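Local coordinates for protein putative angiotensinogen (Lampetra fluviatilis, PDB 5INW) that binds heparin, which promotes its inhibition of thrombin through a template mechanism, as a member of the serpin family, at residues A[112-120]-A[409-417]; A[254-264]-A[275-285]. The protein carries 1 engineered substitution. One frame throughout, in Å; residues are numbered along the deposited sequence.

Interaction 1: A[112-120]-A[409-417]; sequences SIASALGVV and KAETVVGIM
Thr412, on the strand 409-417, lies against Ser112 and Ala116 on the helix 112-120 and illustrates how one residue can offer a polar and an apolar branch to the same helix. Over this span the two axes run in nearly the same direction, 23° apart and 7.9 Å at their closest. The CB of Thr412 stands 3.5 Å from Ser112 OG, and from it the two branches part. OG1 lies beside the strand's own backbone N (chi1 -50°) and forms a hydrogen bond with Ser112 OG, the two oxygens 2.6 Å apart; the CG1 of Ile113 crosses next to the same oxygen. CG2 points the other way along the helix and meets the methyl of Ala116, with CG2 and CB 3.6 Å apart. Ser112 answers by carrying its OG opposite its backbone N (chi1 -175°), which directs the hydroxyl at the strand. Further along the helix the contact is made by methyl groups: Val414 CG2 rests 3.8 Å from Ala116 CB, while its other methyl, CG1, lies 4.0 Å from Val120 CG2. Ile416 CD1 ends the row, approaching Val120 CG2 more loosely.

The strand is the cleaved reactive loop, inserted between strands 238-251 and 389-401 as the hallmark of the relaxed serpin, and the helix beneath belongs to the region known in serpins as the shutter. Each flanking strand supplies a further polar partner: Asn244 OD1 bonds to Ser112 OG, and His395 ND1 to Thr412 OG1. Each of the two buried hydroxyls has two polar partners, though the sharing of protons is open; this linked polar group, set beside an apolar row, implies that the inserted loop is joined to helix and neighbouring strands by specific bonding as well as by burial of methyl groups.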
loop_
_atom_site.group_PDB
_atom_site.type_symbol
_atom_site.label_atom_id
_atom_site.label_comp_id
_atom_site.label_asym_id
_atom_site.label_seq_id
_atom_site.Cartn_x
_atom_site.Cartn_y
_atom_site.Cartn_z
ATOM N N SER A 112 4.450 0.331 -2.149
ATOM C CA SER A 112 5.479 0.233 -1.135
ATOM C C SER A 112 6.069 -1.162 -1.168
ATOM O O SER A 112 7.290 -1.326 -1.170
ATOM C CB SER A 112 4.940 0.509 0.266
ATOM O OG SER A 112 5.999 0.526 1.218
ATOM N N ILE A 113 5.188 -2.154 -1.219
ATOM C CA ILE A 113 5.646 -3.504 -1.209
ATOM C C ILE A 113 6.383 -3.855 -2.509
ATOM O O ILE A 113 7.401 -4.553 -2.491
ATOM C CB ILE A 113 4.507 -4.491 -0.918
ATOM C CG1 ILE A 113 3.938 -4.221 0.469
ATOM C CG2 ILE A 113 5.038 -5.943 -0.932
ATOM C CD1 ILE A 113 2.668 -5.009 0.794
ATOM N N ALA A 114 5.876 -3.370 -3.640
ATOM C CA ALA A 114 6.550 -3.610 -4.940
ATOM C C ALA A 114 7.937 -2.955 -5.004
ATOM O O ALA A 114 8.858 -3.509 -5.616
ATOM C CB ALA A 114 5.691 -3.139 -6.093
ATOM N N SER A 115 8.061 -1.772 -4.390
ATOM C CA SER A 115 9.330 -1.106 -4.361
ATOM C C SER A 115 10.340 -1.876 -3.558
ATOM O O SER A 115 11.493 -2.007 -3.989
ATOM C CB SER A 115 9.204 0.270 -3.781
ATOM O OG SER A 115 8.366 0.992 -4.603
ATOM N N ALA A 116 9.939 -2.346 -2.391
ATOM C CA ALA A 116 10.870 -3.073 -1.566
ATOM C C ALA A 116 11.298 -4.360 -2.278
ATOM O O ALA A 116 12.479 -4.695 -2.301
ATOM C CB ALA A 116 10.294 -3.341 -0.188
ATOM N N LEU A 117 10.355 -5.046 -2.910
ATOM C CA LEU A 117 10.681 -6.286 -3.641
ATOM C C LEU A 117 11.448 -6.068 -4.944
ATOM O O LEU A 117 12.150 -6.959 -5.397
ATOM C CB LEU A 117 9.408 -7.031 -3.973
ATOM C CG LEU A 117 8.542 -7.475 -2.792
ATOM C CD1 LEU A 117 7.251 -8.024 -3.362
ATOM C CD2 LEU A 117 9.225 -8.518 -1.938
ATOM N N GLY A 118 11.291 -4.899 -5.562
ATOM C CA GLY A 118 12.111 -4.512 -6.710
ATOM C C GLY A 118 13.565 -4.450 -6.305
ATOM O O GLY A 118 14.433 -4.898 -7.026
ATOM N N VAL A 119 13.836 -3.924 -5.121
ATOM C CA VAL A 119 15.211 -3.835 -4.649
ATOM C C VAL A 119 15.796 -5.264 -4.476
ATOM O O VAL A 119 16.871 -5.577 -4.922
ATOM C CB VAL A 119 15.303 -3.044 -3.319
ATOM C CG1 VAL A 119 16.735 -3.068 -2.809
ATOM C CG2 VAL A 119 14.857 -1.582 -3.499
ATOM N N VAL A 120 15.030 -6.136 -3.862
ATOM C CA VAL A 120 15.427 -7.532 -3.677
ATOM C C VAL A 120 15.610 -8.199 -5.041
ATOM O O VAL A 120 16.514 -9.028 -5.227
ATOM C CB VAL A 120 14.383 -8.313 -2.775
ATOM C CG1 VAL A 120 14.691 -9.815 -2.691
ATOM C CG2 VAL A 120 14.344 -7.755 -1.364
ATOM N N LYS A 409 -0.158 6.501 5.428
ATOM C CA LYS A 409 1.255 6.151 5.462
ATOM C C LYS A 409 1.340 4.659 5.205
ATOM O O LYS A 409 0.475 3.939 5.645
ATOM C CB LYS A 409 1.811 6.373 6.858
ATOM C CG LYS A 409 2.038 7.805 7.257
ATOM C CD LYS A 409 2.135 7.979 8.789
ATOM C CE LYS A 409 1.595 9.361 9.221
ATOM N NZ LYS A 409 0.757 9.403 10.471
ATOM N N ALA A 410 2.404 4.209 4.551
ATOM C CA ALA A 410 2.816 2.806 4.579
ATOM C C ALA A 410 4.318 2.704 4.693
ATOM O O ALA A 410 5.023 3.608 4.313
ATOM C CB ALA A 410 2.356 2.073 3.320
ATOM N N GLU A 411 4.784 1.556 5.163
ATOM C CA GLU A 411 6.200 1.282 5.442
ATOM C C GLU A 411 6.423 -0.197 5.191
ATOM O O GLU A 411 5.757 -1.016 5.826
ATOM C CB GLU A 411 6.415 1.445 6.915
ATOM C CG GLU A 411 5.976 2.765 7.526
ATOM C CD GLU A 411 6.231 2.824 9.021
ATOM O OE1 GLU A 411 6.264 1.764 9.705
ATOM O OE2 GLU A 411 6.380 3.955 9.519
ATOM N N THR A 412 7.322 -0.533 4.270
ATOM C CA THR A 412 7.746 -1.898 4.080
ATOM C C THR A 412 9.215 -2.004 4.442
ATOM O O THR A 412 10.028 -1.216 3.990
ATOM C CB THR A 412 7.598 -2.264 2.642
ATOM O OG1 THR A 412 6.276 -1.885 2.239
ATOM C CG2 THR A 412 7.850 -3.744 2.418
ATOM N N VAL A 413 9.534 -3.007 5.249
ATOM C CA VAL A 413 10.865 -3.271 5.725
ATOM C C VAL A 413 11.242 -4.709 5.345
ATOM O O VAL A 413 10.492 -5.625 5.628
ATOM C CB VAL A 413 10.953 -3.065 7.255
ATOM C CG1 VAL A 413 12.349 -3.367 7.772
ATOM C CG2 VAL A 413 10.631 -1.657 7.583
ATOM N N VAL A 414 12.456 -4.898 4.804
ATOM C CA VAL A 414 12.978 -6.211 4.428
ATOM C C VAL A 414 14.284 -6.415 5.143
ATOM O O VAL A 414 15.120 -5.536 5.137
ATOM C CB VAL A 414 13.243 -6.291 2.925
ATOM C CG1 VAL A 414 13.623 -7.714 2.530
ATOM C CG2 VAL A 414 11.999 -5.869 2.133
ATOM N N GLY A 415 14.469 -7.552 5.793
ATOM C CA GLY A 415 15.720 -7.786 6.522
ATOM C C GLY A 415 16.410 -8.913 5.830
ATOM O O GLY A 415 15.780 -9.950 5.590
ATOM N N ILE A 416 17.687 -8.740 5.518
ATOM C CA ILE A 416 18.442 -9.735 4.812
ATOM C C ILE A 416 19.569 -10.248 5.734
ATOM O O ILE A 416 20.316 -9.462 6.253
ATOM C CB ILE A 416 19.096 -9.143 3.533
ATOM C CG1 ILE A 416 18.134 -8.318 2.680
ATOM C CG2 ILE A 416 19.734 -10.239 2.654
ATOM C CD1 ILE A 416 17.315 -9.097 1.704
ATOM N N MET A 417 19.715 -11.563 5.881
ATOM C CA MET A 417 20.761 -12.209 6.739
ATOM C C MET A 417 21.575 -13.255 5.966
ATOM O O MET A 417 21.222 -13.619 4.826
ATOM C CB MET A 417 20.084 -12.972 7.895
ATOM C CG MET A 417 19.379 -12.149 8.958
ATOM S SD MET A 417 19.297 -13.051 10.522
ATOM C CE MET A 417 19.129 -14.773 10.041
#

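Interaction 2: A[254-264]-A[275-285]; sequences NKFEPDLTKNV and MVPTMHQRAKL
Lys262 and Val264 pair with Thr278 and Val276 in antiparallel ladder fashion, the axes of strands 261-264 and 275-283 standing 152° apart in direction, with the bond from Val276 N to Val264 O (3.0 Å) almost straight at 177° and that from Lys262 N to Thr278 O weak. Val276 O also takes a second donor, Thr278 OG1, which reaches it from the face of the carbonyl plane opposite to Val264 N. On the sheet face that carries Val264, Val276 and Thr278, the first and last have roughly perpendicular side chains, with Val264 CB 3.5 Å from Thr278 OG1. On the face of Thr261, Asn263, Pro277 and Met279, Asn263 CB receives, at 3.6 Å, the methyl CE of Met275, whose chain is bent at chi2 and chi3, and Thr261 and Met279 stand side by side; the hydroxyl of Thr261 bonds to Glu403.

The pairing is the s4C-s3C hairpin of serpin sheet C, and the loop leading into it from the long strand 238-251 carries Phe256. Side chains lie over both faces of this ring. Met279 comes over one, in a CH-pi and Met-aromatic contact: a turn about its CG-SD bond (chi3 -56°) brings CE to 3.9 Å from the centroid of the Phe256 ring, with SD 4.3 Å from it. Gln281 lies over the opposite face, its amide stacked nearly parallel to the ring and its CG 3.6 Å from Phe256 CE2. Trp252 meets the same ring edge-to-face. Further along, Leu260 O lies in the plane of the His280 imidazole at its edge, 3.4 Å from His280 CD2. At the far end Asn254 and Leu285 run past one another antiparallel, with Asn254 ND2 3.6 Å from Leu285 CD2, and Asn254 CB touches the methyl of Ala283.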
loop_
_atom_site.group_PDB
_atom_site.type_symbol
_atom_site.label_atom_id
_atom_site.label_comp_id
_atom_site.label_asym_id
_atom_site.label_seq_id
_atom_site.Cartn_x
_atom_site.Cartn_y
_atom_site.Cartn_z
ATOM N N ASN A 254 -14.449 17.965 -2.300
ATOM C CA ASN A 254 -15.602 18.483 -1.607
ATOM C C ASN A 254 -15.370 18.203 -0.158
ATOM O O ASN A 254 -15.586 17.100 0.327
ATOM C CB ASN A 254 -16.825 17.744 -2.066
ATOM C CG ASN A 254 -16.834 17.548 -3.542
ATOM O OD1 ASN A 254 -17.214 18.461 -4.269
ATOM N ND2 ASN A 254 -16.416 16.361 -4.011
ATOM N N LYS A 255 -14.887 19.203 0.551
ATOM C CA LYS A 255 -14.619 19.049 1.976
ATOM C C LYS A 255 -15.914 18.984 2.789
ATOM O O LYS A 255 -16.870 19.648 2.460
ATOM C CB LYS A 255 -13.736 20.192 2.460
ATOM C CG LYS A 255 -12.329 20.188 1.865
ATOM C CD LYS A 255 -11.400 20.998 2.741
ATOM C CE LYS A 255 -10.171 21.426 1.989
ATOM N NZ LYS A 255 -9.361 22.291 2.878
ATOM N N PHE A 256 -15.920 18.163 3.834
ATOM C CA PHE A 256 -17.090 17.977 4.690
ATOM C C PHE A 256 -17.132 19.107 5.670
ATOM O O PHE A 256 -16.098 19.627 6.049
ATOM C CB PHE A 256 -16.986 16.715 5.537
ATOM C CG PHE A 256 -17.032 15.442 4.756
ATOM C CD1 PHE A 256 -15.840 14.869 4.239
ATOM C CD2 PHE A 256 -18.227 14.764 4.567
ATOM C CE1 PHE A 256 -15.870 13.668 3.527
ATOM C CE2 PHE A 256 -18.259 13.561 3.857
ATOM C CZ PHE A 256 -17.086 13.019 3.332
ATOM N N GLU A 257 -18.331 19.433 6.123
ATOM C CA GLU A 257 -18.505 20.426 7.171
ATOM C C GLU A 257 -18.421 19.699 8.540
ATOM O O GLU A 257 -19.127 18.701 8.765
ATOM C CB GLU A 257 -19.825 21.215 6.946
ATOM C CG GLU A 257 -20.077 22.395 7.880
ATOM C CD GLU A 257 -19.007 23.500 7.869
ATOM O OE1 GLU A 257 -18.252 23.637 6.851
ATOM O OE2 GLU A 257 -18.933 24.256 8.893
ATOM N N PRO A 258 -17.531 20.179 9.446
ATOM C CA PRO A 258 -17.498 19.682 10.832
ATOM C C PRO A 258 -18.813 19.804 11.591
ATOM O O PRO A 258 -19.212 18.854 12.265
ATOM C CB PRO A 258 -16.454 20.567 11.493
ATOM C CG PRO A 258 -15.513 20.876 10.378
ATOM C CD PRO A 258 -16.393 21.088 9.184
ATOM N N ASP A 259 -19.501 20.933 11.434
ATOM C CA ASP A 259 -20.857 21.096 11.968
ATOM C C ASP A 259 -21.806 19.921 11.664
ATOM O O ASP A 259 -22.651 19.607 12.483
ATOM C CB ASP A 259 -21.470 22.403 11.482
ATOM C CG ASP A 259 -20.781 23.607 12.068
ATOM O OD1 ASP A 259 -19.554 23.748 11.862
ATOM O OD2 ASP A 259 -21.467 24.410 12.736
ATOM N N LEU A 260 -21.664 19.273 10.505
ATOM C CA LEU A 260 -22.474 18.095 10.151
ATOM C C LEU A 260 -21.711 16.816 10.435
ATOM O O LEU A 260 -21.383 16.075 9.520
ATOM C CB LEU A 260 -22.835 18.159 8.669
ATOM C CG LEU A 260 -23.673 19.350 8.221
ATOM C CD1 LEU A 260 -23.444 19.687 6.756
ATOM C CD2 LEU A 260 -25.133 19.015 8.482
ATOM N N THR A 261 -21.354 16.595 11.688
ATOM C CA THR A 261 -20.647 15.374 12.081
ATOM C C THR A 261 -21.209 14.959 13.450
ATOM O O THR A 261 -20.909 15.602 14.457
ATOM C CB THR A 261 -19.083 15.526 12.047
ATOM O OG1 THR A 261 -18.636 15.715 10.688
ATOM C CG2 THR A 261 -18.385 14.309 12.612
ATOM N N LYS A 262 -22.027 13.901 13.457
ATOM C CA LYS A 262 -22.680 13.370 14.668
ATOM C C LYS A 262 -22.365 11.860 14.738
ATOM O O LYS A 262 -22.063 11.222 13.724
ATOM C CB LYS A 262 -24.228 13.648 14.751
ATOM C CG LYS A 262 -24.690 14.008 16.184
ATOM C CD LYS A 262 -26.189 13.817 16.521
ATOM C CE LYS A 262 -26.488 14.251 17.964
ATOM N NZ LYS A 262 -27.816 13.811 18.472
ATOM N N ASN A 263 -22.457 11.287 15.933
ATOM C CA ASN A 263 -22.259 9.846 16.101
ATOM C C ASN A 263 -23.411 9.099 15.436
ATOM O O ASN A 263 -24.525 9.580 15.431
ATOM C CB ASN A 263 -22.188 9.477 17.581
ATOM C CG ASN A 263 -21.048 10.171 18.318
ATOM O OD1 ASN A 263 -20.044 10.530 17.741
ATOM N ND2 ASN A 263 -21.217 10.363 19.604
ATOM N N VAL A 264 -23.151 7.937 14.875
ATOM C CA VAL A 264 -24.176 7.134 14.197
ATOM C C VAL A 264 -23.778 5.668 14.397
ATOM O O VAL A 264 -22.576 5.347 14.483
ATOM C CB VAL A 264 -24.243 7.479 12.687
ATOM C CG1 VAL A 264 -25.077 6.466 11.885
ATOM C CG2 VAL A 264 -24.734 8.907 12.477
ATOM N N MET A 275 -20.872 3.465 18.157
ATOM C CA MET A 275 -21.070 4.891 17.870
ATOM C C MET A 275 -19.831 5.511 17.225
ATOM O O MET A 275 -18.807 5.719 17.880
ATOM C CB MET A 275 -21.467 5.678 19.125
ATOM C CG MET A 275 -22.883 5.390 19.610
ATOM S SD MET A 275 -24.203 5.339 18.351
ATOM C CE MET A 275 -24.759 7.044 18.291
ATOM N N VAL A 276 -19.937 5.810 15.924
ATOM C CA VAL A 276 -18.809 6.313 15.150
ATOM C C VAL A 276 -19.076 7.733 14.662
ATOM O O VAL A 276 -20.088 7.948 13.998
ATOM C CB VAL A 276 -18.538 5.403 13.943
ATOM C CG1 VAL A 276 -17.250 5.814 13.230
ATOM C CG2 VAL A 276 -18.430 3.970 14.399
ATOM N N PRO A 277 -18.182 8.691 14.995
ATOM C CA PRO A 277 -18.412 10.036 14.516
ATOM C C PRO A 277 -18.462 9.977 13.019
ATOM O O PRO A 277 -17.497 9.555 12.399
ATOM C CB PRO A 277 -17.181 10.823 15.000
ATOM C CG PRO A 277 -16.123 9.815 15.207
ATOM C CD PRO A 277 -16.857 8.564 15.633
ATOM N N THR A 278 -19.609 10.335 12.461
ATOM C CA THR A 278 -19.927 10.090 11.062
ATOM C C THR A 278 -20.124 11.434 10.423
ATOM O O THR A 278 -20.811 12.292 10.978
ATOM C CB THR A 278 -21.195 9.195 10.963
ATOM O OG1 THR A 278 -20.951 7.944 11.627
ATOM C CG2 THR A 278 -21.591 8.917 9.507
ATOM N N MET A 279 -19.530 11.624 9.258
ATOM C CA MET A 279 -19.531 12.925 8.565
ATOM C C MET A 279 -20.621 12.944 7.541
ATOM O O MET A 279 -21.115 11.879 7.152
ATOM C CB MET A 279 -18.201 13.175 7.848
ATOM C CG MET A 279 -17.003 13.162 8.788
ATOM S SD MET A 279 -15.455 13.317 7.938
ATOM C CE MET A 279 -15.477 11.955 6.771
ATOM N N HIS A 280 -20.967 14.159 7.093
ATOM C CA HIS A 280 -22.165 14.368 6.280
ATOM C C HIS A 280 -22.003 15.505 5.296
ATOM O O HIS A 280 -21.495 16.585 5.648
ATOM C CB HIS A 280 -23.351 14.648 7.172
ATOM C CG HIS A 280 -23.695 13.528 8.085
ATOM N ND1 HIS A 280 -24.495 12.478 7.693
ATOM C CD2 HIS A 280 -23.371 13.300 9.378
ATOM C CE1 HIS A 280 -24.635 11.637 8.702
ATOM N NE2 HIS A 280 -23.971 12.117 9.739
ATOM N N GLN A 281 -22.442 15.249 4.062
ATOM C CA GLN A 281 -22.363 16.247 2.995
ATOM C C GLN A 281 -23.330 15.935 1.847
ATOM O O GLN A 281 -23.721 14.774 1.559
ATOM C CB GLN A 281 -20.931 16.470 2.416
ATOM C CG GLN A 281 -20.366 15.324 1.581
ATOM C CD GLN A 281 -18.993 15.611 0.985
ATOM O OE1 GLN A 281 -18.329 16.591 1.315
ATOM N NE2 GLN A 281 -18.566 14.736 0.108
ATOM N N ARG A 282 -23.749 17.019 1.217
ATOM C CA ARG A 282 -24.531 16.959 0.022
ATOM C C ARG A 282 -23.595 17.483 -1.054
ATOM O O ARG A 282 -23.385 18.697 -1.142
ATOM C CB ARG A 282 -25.820 17.791 0.153
ATOM C CG ARG A 282 -26.971 17.187 -0.636
ATOM C CD ARG A 282 -28.144 18.122 -0.912
ATOM N NE ARG A 282 -27.836 19.097 -1.957
ATOM C CZ ARG A 282 -28.721 19.891 -2.558
ATOM N NH1 ARG A 282 -30.010 19.853 -2.238
ATOM N NH2 ARG A 282 -28.304 20.741 -3.499
ATOM N N ALA A 283 -23.017 16.580 -1.855
ATOM C CA ALA A 283 -22.232 17.000 -3.026
ATOM C C ALA A 283 -22.490 16.153 -4.275
ATOM O O ALA A 283 -23.157 15.117 -4.203
ATOM C CB ALA A 283 -20.760 17.028 -2.675
ATOM N N LYS A 284 -21.952 16.623 -5.402
ATOM C CA LYS A 284 -22.049 15.953 -6.707
ATOM C C LYS A 284 -20.975 14.857 -6.867
ATOM O O LYS A 284 -19.862 15.126 -7.313
ATOM C CB LYS A 284 -21.917 16.988 -7.832
ATOM C CG LYS A 284 -22.916 18.122 -7.721
ATOM C CD LYS A 284 -22.840 19.079 -8.891
ATOM C CE LYS A 284 -23.833 20.188 -8.655
ATOM N NZ LYS A 284 -23.918 21.095 -9.821
ATOM N N LEU A 285 -21.331 13.617 -6.547
ATOM C CA LEU A 285 -20.398 12.512 -6.542
ATOM C C LEU A 285 -20.853 11.466 -7.500
ATOM O O LEU A 285 -22.039 11.224 -7.615
ATOM C CB LEU A 285 -20.348 11.923 -5.148
ATOM C CG LEU A 285 -19.946 12.964 -4.096
ATOM C CD1 LEU A 285 -20.188 12.451 -2.687
ATOM C CD2 LEU A 285 -18.486 13.373 -4.280
#

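Interaction 2 is nested within the long chain excursion that interaction 1 closes: helix 112-120 comes first, then both segments of the hairpin contact, and finally strand 409-417. Their centres lie about 36 Å apart and their nearest atoms about 16 Å, so they do not touch, yet both reach one extended, curled set of strands. Strand 238-251 borders the inserted loop of interaction 1 and leads into 254-264, whereas Glu404, just before strand 405-417, forms a salt bridge with Lys255 of interaction 2. The turn just before the inserted strand is therefore tied to the segment leading into the sheet C hairpin, while the strand's later part packs on the shutter helix, as suits a cleaved, relaxed serpin.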